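Long-range contact in deacetylase EF_0837 (Enterococcus faecalis, PDB 2ICS), which uses two zinc ions per subunit and deacetylates acetyl-(R)-mandelate in vitro, though with very low efficiency: residues D75-I87 with P359-N371. Numbering follows the deposited sequence.
Sequences DEIGVKKGVTTVI and PIKTIIGGQIYDN
Val-79 packs against the C-terminal beta hairpin, whose strands 359-364 and 367-370 are joined by a type I' turn from Ile-364 to Gln-367. Its CB lies 3.7 Å from CD1 of Ile-364. From there CG2, anti to the backbone N because chi1 is 59°, extends to the partner hairpin strand, ending 3.6 Å from CB of Tyr-369 and near ring atoms CG and CD2; the two side chains meet at about a right angle, and the methyl approaches the ring obliquely. Thr-84 supplies a second, mixed point of contact: its CG2 touches CG2 of Thr-362 at 3.6 Å and CG1 of Ile-364 at 3.9 Å, but lies closer still, 3.3 Å, to the carbonyl O of Ile-363. At the other end, the Pro-359 ring sets CG 3.6 Å from Lys-81 O and CB 3.7 Å from Gly-82 CA. OG1 of Thr-362, 3.2 Å from Gly-82 CA, bonds weakly to Asn-371 O, just past strand 367-370. The loop and the strand it leads into thus lean on the hairpin that closes one edge of the mixed sheet, away from the zinc site. Thr-84 OG1 is bonded to Trp-56 O and Thr-362 OG1 within its own segment, so neither hydroxyl bonds across. With no direct hydrogen bond joining the segments and 403 Å² buried in total, dispersion and burial hold them together.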
loop_
_atom_site.group_PDB
_atom_site.type_symbol
_atom_site.label_atom_id
_atom_site.label_comp_id
_atom_site.label_asym_id
_atom_site.label_seq_id
_atom_site.Cartn_x
_atom_site.Cartn_y
_atom_site.Cartn_z
ATOM N N ASP A 75 -4.780 -6.430 -12.479
ATOM C CA ASP A 75 -3.942 -5.742 -13.441
ATOM C C ASP A 75 -4.363 -4.320 -13.793
ATOM O O ASP A 75 -3.565 -3.570 -14.352
ATOM C CB ASP A 75 -3.768 -6.599 -14.698
ATOM C CG ASP A 75 -3.084 -7.927 -14.400
ATOM O OD1 ASP A 75 -2.264 -7.988 -13.453
ATOM O OD2 ASP A 75 -3.360 -8.910 -15.115
ATOM N N GLU A 76 -5.594 -3.935 -13.462
ATOM C CA GLU A 76 -6.042 -2.567 -13.740
ATOM C C GLU A 76 -5.498 -1.603 -12.687
ATOM O O GLU A 76 -5.381 -0.409 -12.941
ATOM C CB GLU A 76 -7.574 -2.461 -13.755
ATOM C CG GLU A 76 -8.253 -3.178 -14.909
ATOM C CD GLU A 76 -7.703 -2.759 -16.259
ATOM O OE1 GLU A 76 -7.667 -1.545 -16.547
ATOM O OE2 GLU A 76 -7.310 -3.650 -17.033
ATOM N N ILE A 77 -5.177 -2.120 -11.506
ATOM C CA ILE A 77 -4.640 -1.287 -10.426
ATOM C C ILE A 77 -3.167 -1.601 -10.221
ATOM O O ILE A 77 -2.483 -0.938 -9.440
ATOM C CB ILE A 77 -5.343 -1.562 -9.079
ATOM C CG1 ILE A 77 -5.123 -3.026 -8.689
ATOM C CG2 ILE A 77 -6.824 -1.237 -9.180
ATOM C CD1 ILE A 77 -5.581 -3.371 -7.298
ATOM N N GLY A 78 -2.691 -2.630 -10.912
ATOM C CA GLY A 78 -1.307 -3.032 -10.770
ATOM C C GLY A 78 -0.425 -2.690 -11.949
ATOM O O GLY A 78 -0.154 -1.522 -12.218
ATOM N N VAL A 79 0.013 -3.721 -12.660
ATOM C CA VAL A 79 0.895 -3.558 -13.801
ATOM C C VAL A 79 0.537 -2.390 -14.720
ATOM O O VAL A 79 1.418 -1.651 -15.146
ATOM C CB VAL A 79 0.974 -4.875 -14.620
ATOM C CG1 VAL A 79 -0.409 -5.277 -15.112
ATOM C CG2 VAL A 79 1.948 -4.713 -15.784
ATOM N N LYS A 80 -0.744 -2.202 -15.012
ATOM C CA LYS A 80 -1.143 -1.117 -15.899
ATOM C C LYS A 80 -0.960 0.281 -15.305
ATOM O O LYS A 80 -1.107 1.278 -16.007
ATOM C CB LYS A 80 -2.597 -1.316 -16.347
ATOM C CG LYS A 80 -2.822 -2.626 -17.108
ATOM C CD LYS A 80 -4.246 -2.726 -17.650
ATOM C CE LYS A 80 -4.528 -4.093 -18.283
ATOM N NZ LYS A 80 -3.698 -4.381 -19.491
ATOM N N LYS A 81 -0.631 0.355 -14.020
ATOM C CA LYS A 81 -0.433 1.644 -13.361
ATOM C C LYS A 81 0.987 1.757 -12.808
ATOM O O LYS A 81 1.279 2.608 -11.960
ATOM C CB LYS A 81 -1.460 1.817 -12.238
ATOM C CG LYS A 81 -2.908 1.771 -12.723
ATOM C CD LYS A 81 -3.190 2.895 -13.719
ATOM C CE LYS A 81 -4.616 2.843 -14.249
ATOM N NZ LYS A 81 -5.631 2.986 -13.170
ATOM N N GLY A 82 1.864 0.890 -13.297
ATOM C CA GLY A 82 3.248 0.901 -12.859
ATOM C C GLY A 82 3.461 0.267 -11.499
ATOM O O GLY A 82 4.545 0.377 -10.926
ATOM N N VAL A 83 2.432 -0.393 -10.975
ATOM C CA VAL A 83 2.537 -1.038 -9.673
ATOM C C VAL A 83 2.795 -2.532 -9.879
ATOM O O VAL A 83 1.953 -3.254 -10.415
ATOM C CB VAL A 83 1.246 -0.811 -8.839
ATOM C CG1 VAL A 83 1.405 -1.414 -7.446
ATOM C CG2 VAL A 83 0.958 0.695 -8.726
ATOM N N THR A 84 3.976 -2.986 -9.468
ATOM C CA THR A 84 4.365 -4.378 -9.639
ATOM C C THR A 84 3.783 -5.341 -8.604
ATOM O O THR A 84 3.593 -6.519 -8.890
ATOM C CB THR A 84 5.908 -4.515 -9.650
ATOM O OG1 THR A 84 6.450 -4.006 -8.424
ATOM C CG2 THR A 84 6.497 -3.738 -10.816
ATOM N N THR A 85 3.497 -4.839 -7.407
ATOM C CA THR A 85 2.939 -5.667 -6.340
ATOM C C THR A 85 1.805 -4.950 -5.606
ATOM O O THR A 85 1.872 -3.739 -5.376
ATOM C CB THR A 85 4.038 -6.056 -5.298
ATOM O OG1 THR A 85 5.026 -6.885 -5.923
ATOM C CG2 THR A 85 3.434 -6.815 -4.132
ATOM N N VAL A 86 0.759 -5.695 -5.260
ATOM C CA VAL A 86 -0.361 -5.129 -4.519
ATOM C C VAL A 86 -0.735 -6.075 -3.393
ATOM O O VAL A 86 -0.557 -7.292 -3.496
ATOM C CB VAL A 86 -1.629 -4.902 -5.399
ATOM C CG1 VAL A 86 -1.360 -3.831 -6.447
ATOM C CG2 VAL A 86 -2.059 -6.209 -6.054
ATOM N N ILE A 87 -1.236 -5.506 -2.306
ATOM C CA ILE A 87 -1.654 -6.296 -1.172
ATOM C C ILE A 87 -3.109 -5.980 -0.893
ATOM O O ILE A 87 -3.456 -4.845 -0.552
ATOM C CB ILE A 87 -0.826 -5.971 0.086
ATOM C CG1 ILE A 87 0.672 -6.077 -0.232
ATOM C CG2 ILE A 87 -1.207 -6.928 1.210
ATOM C CD1 ILE A 87 1.582 -5.790 0.955
ATOM N N PRO A 359 4.225 6.298 -15.081
ATOM C CA PRO A 359 4.983 5.098 -15.442
ATOM C C PRO A 359 4.880 4.877 -16.951
ATOM O O PRO A 359 3.806 5.038 -17.523
ATOM C CB PRO A 359 4.275 3.999 -14.657
ATOM C CG PRO A 359 2.853 4.459 -14.672
ATOM C CD PRO A 359 2.983 5.942 -14.371
ATOM N N ILE A 360 5.988 4.530 -17.596
ATOM C CA ILE A 360 5.954 4.292 -19.031
ATOM C C ILE A 360 6.279 2.838 -19.332
ATOM O O ILE A 360 5.926 2.321 -20.390
ATOM C CB ILE A 360 6.939 5.210 -19.788
ATOM C CG1 ILE A 360 8.368 4.944 -19.324
ATOM C CG2 ILE A 360 6.556 6.672 -19.579
ATOM C CD1 ILE A 360 9.408 5.752 -20.091
ATOM N N LYS A 361 6.964 2.187 -18.400
ATOM C CA LYS A 361 7.315 0.777 -18.529
ATOM C C LYS A 361 7.279 0.139 -17.154
ATOM O O LYS A 361 7.654 0.761 -16.161
ATOM C CB LYS A 361 8.708 0.590 -19.132
ATOM C CG LYS A 361 8.751 0.649 -20.651
ATOM C CD LYS A 361 10.095 0.176 -21.183
ATOM C CE LYS A 361 10.088 0.076 -22.702
ATOM N NZ LYS A 361 9.787 1.382 -23.346
ATOM N N THR A 362 6.819 -1.102 -17.098
ATOM C CA THR A 362 6.740 -1.813 -15.837
ATOM C C THR A 362 7.283 -3.218 -16.030
ATOM O O THR A 362 6.838 -3.955 -16.908
ATOM C CB THR A 362 5.281 -1.877 -15.331
ATOM O OG1 THR A 362 4.750 -0.546 -15.238
ATOM C CG2 THR A 362 5.220 -2.533 -13.961
ATOM N N ILE A 363 8.261 -3.580 -15.212
ATOM C CA ILE A 363 8.870 -4.894 -15.297
ATOM C C ILE A 363 8.470 -5.708 -14.084
ATOM O O ILE A 363 8.564 -5.233 -12.951
ATOM C CB ILE A 363 10.404 -4.795 -15.351
ATOM C CG1 ILE A 363 10.817 -3.930 -16.541
ATOM C CG2 ILE A 363 11.013 -6.189 -15.457
ATOM C CD1 ILE A 363 12.294 -3.719 -16.651
ATOM N N ILE A 364 8.030 -6.937 -14.332
ATOM C CA ILE A 364 7.597 -7.826 -13.270
ATOM C C ILE A 364 8.250 -9.190 -13.441
ATOM O O ILE A 364 8.077 -9.843 -14.471
ATOM C CB ILE A 364 6.067 -8.012 -13.298
ATOM C CG1 ILE A 364 5.375 -6.648 -13.206
ATOM C CG2 ILE A 364 5.639 -8.934 -12.164
ATOM C CD1 ILE A 364 3.847 -6.716 -13.146
ATOM N N GLY A 365 8.991 -9.612 -12.418
ATOM C CA GLY A 365 9.667 -10.891 -12.455
ATOM C C GLY A 365 10.529 -11.024 -13.694
ATOM O O GLY A 365 10.720 -12.123 -14.208
ATOM N N GLY A 366 11.039 -9.900 -14.186
ATOM C CA GLY A 366 11.877 -9.936 -15.368
ATOM C C GLY A 366 11.130 -9.744 -16.672
ATOM O O GLY A 366 11.754 -9.584 -17.723
ATOM N N GLN A 367 9.800 -9.767 -16.620
ATOM C CA GLN A 367 8.989 -9.578 -17.819
ATOM C C GLN A 367 8.693 -8.093 -17.996
ATOM O O GLN A 367 8.449 -7.380 -17.021
ATOM C CB GLN A 367 7.672 -10.353 -17.715
ATOM C CG GLN A 367 7.832 -11.861 -17.593
ATOM C CD GLN A 367 8.647 -12.455 -18.729
ATOM O OE1 GLN A 367 8.319 -12.278 -19.907
ATOM N NE2 GLN A 367 9.715 -13.166 -18.381
ATOM N N ILE A 368 8.699 -7.639 -19.242
ATOM C CA ILE A 368 8.457 -6.240 -19.558
ATOM C C ILE A 368 7.022 -5.982 -20.004
ATOM O O ILE A 368 6.462 -6.737 -20.804
ATOM C CB ILE A 368 9.404 -5.776 -20.684
ATOM C CG1 ILE A 368 10.855 -5.996 -20.258
ATOM C CG2 ILE A 368 9.155 -4.312 -21.018
ATOM C CD1 ILE A 368 11.836 -5.947 -21.405
ATOM N N TYR A 369 6.439 -4.908 -19.484
ATOM C CA TYR A 369 5.080 -4.507 -19.829
ATOM C C TYR A 369 5.106 -3.006 -20.097
ATOM O O TYR A 369 5.544 -2.224 -19.250
ATOM C CB TYR A 369 4.121 -4.819 -18.678
ATOM C CG TYR A 369 4.067 -6.286 -18.298
ATOM C CD1 TYR A 369 3.348 -7.207 -19.067
ATOM C CD2 TYR A 369 4.738 -6.754 -17.170
ATOM C CE1 TYR A 369 3.300 -8.560 -18.718
ATOM C CE2 TYR A 369 4.698 -8.101 -16.811
ATOM C CZ TYR A 369 3.980 -8.999 -17.586
ATOM O OH TYR A 369 3.956 -10.332 -17.225
ATOM N N ASP A 370 4.640 -2.608 -21.277
ATOM C CA ASP A 370 4.625 -1.201 -21.659
ATOM C C ASP A 370 3.433 -0.460 -21.058
ATOM O O ASP A 370 2.311 -0.968 -21.068
ATOM C CB ASP A 370 4.589 -1.083 -23.181
ATOM C CG ASP A 370 5.044 0.276 -23.668
ATOM O OD1 ASP A 370 4.486 1.296 -23.209
ATOM O OD2 ASP A 370 5.962 0.320 -24.515
ATOM N N ASN A 371 3.687 0.742 -20.544
ATOM C CA ASN A 371 2.660 1.576 -19.920
ATOM C C ASN A 371 2.239 1.036 -18.553
ATOM O O ASN A 371 3.029 1.020 -17.603
ATOM C CB ASN A 371 1.428 1.689 -20.829
ATOM C CG ASN A 371 1.690 2.514 -22.077
ATOM O OD1 ASN A 371 0.834 2.611 -22.963
ATOM N ND2 ASN A 371 2.875 3.119 -22.155
#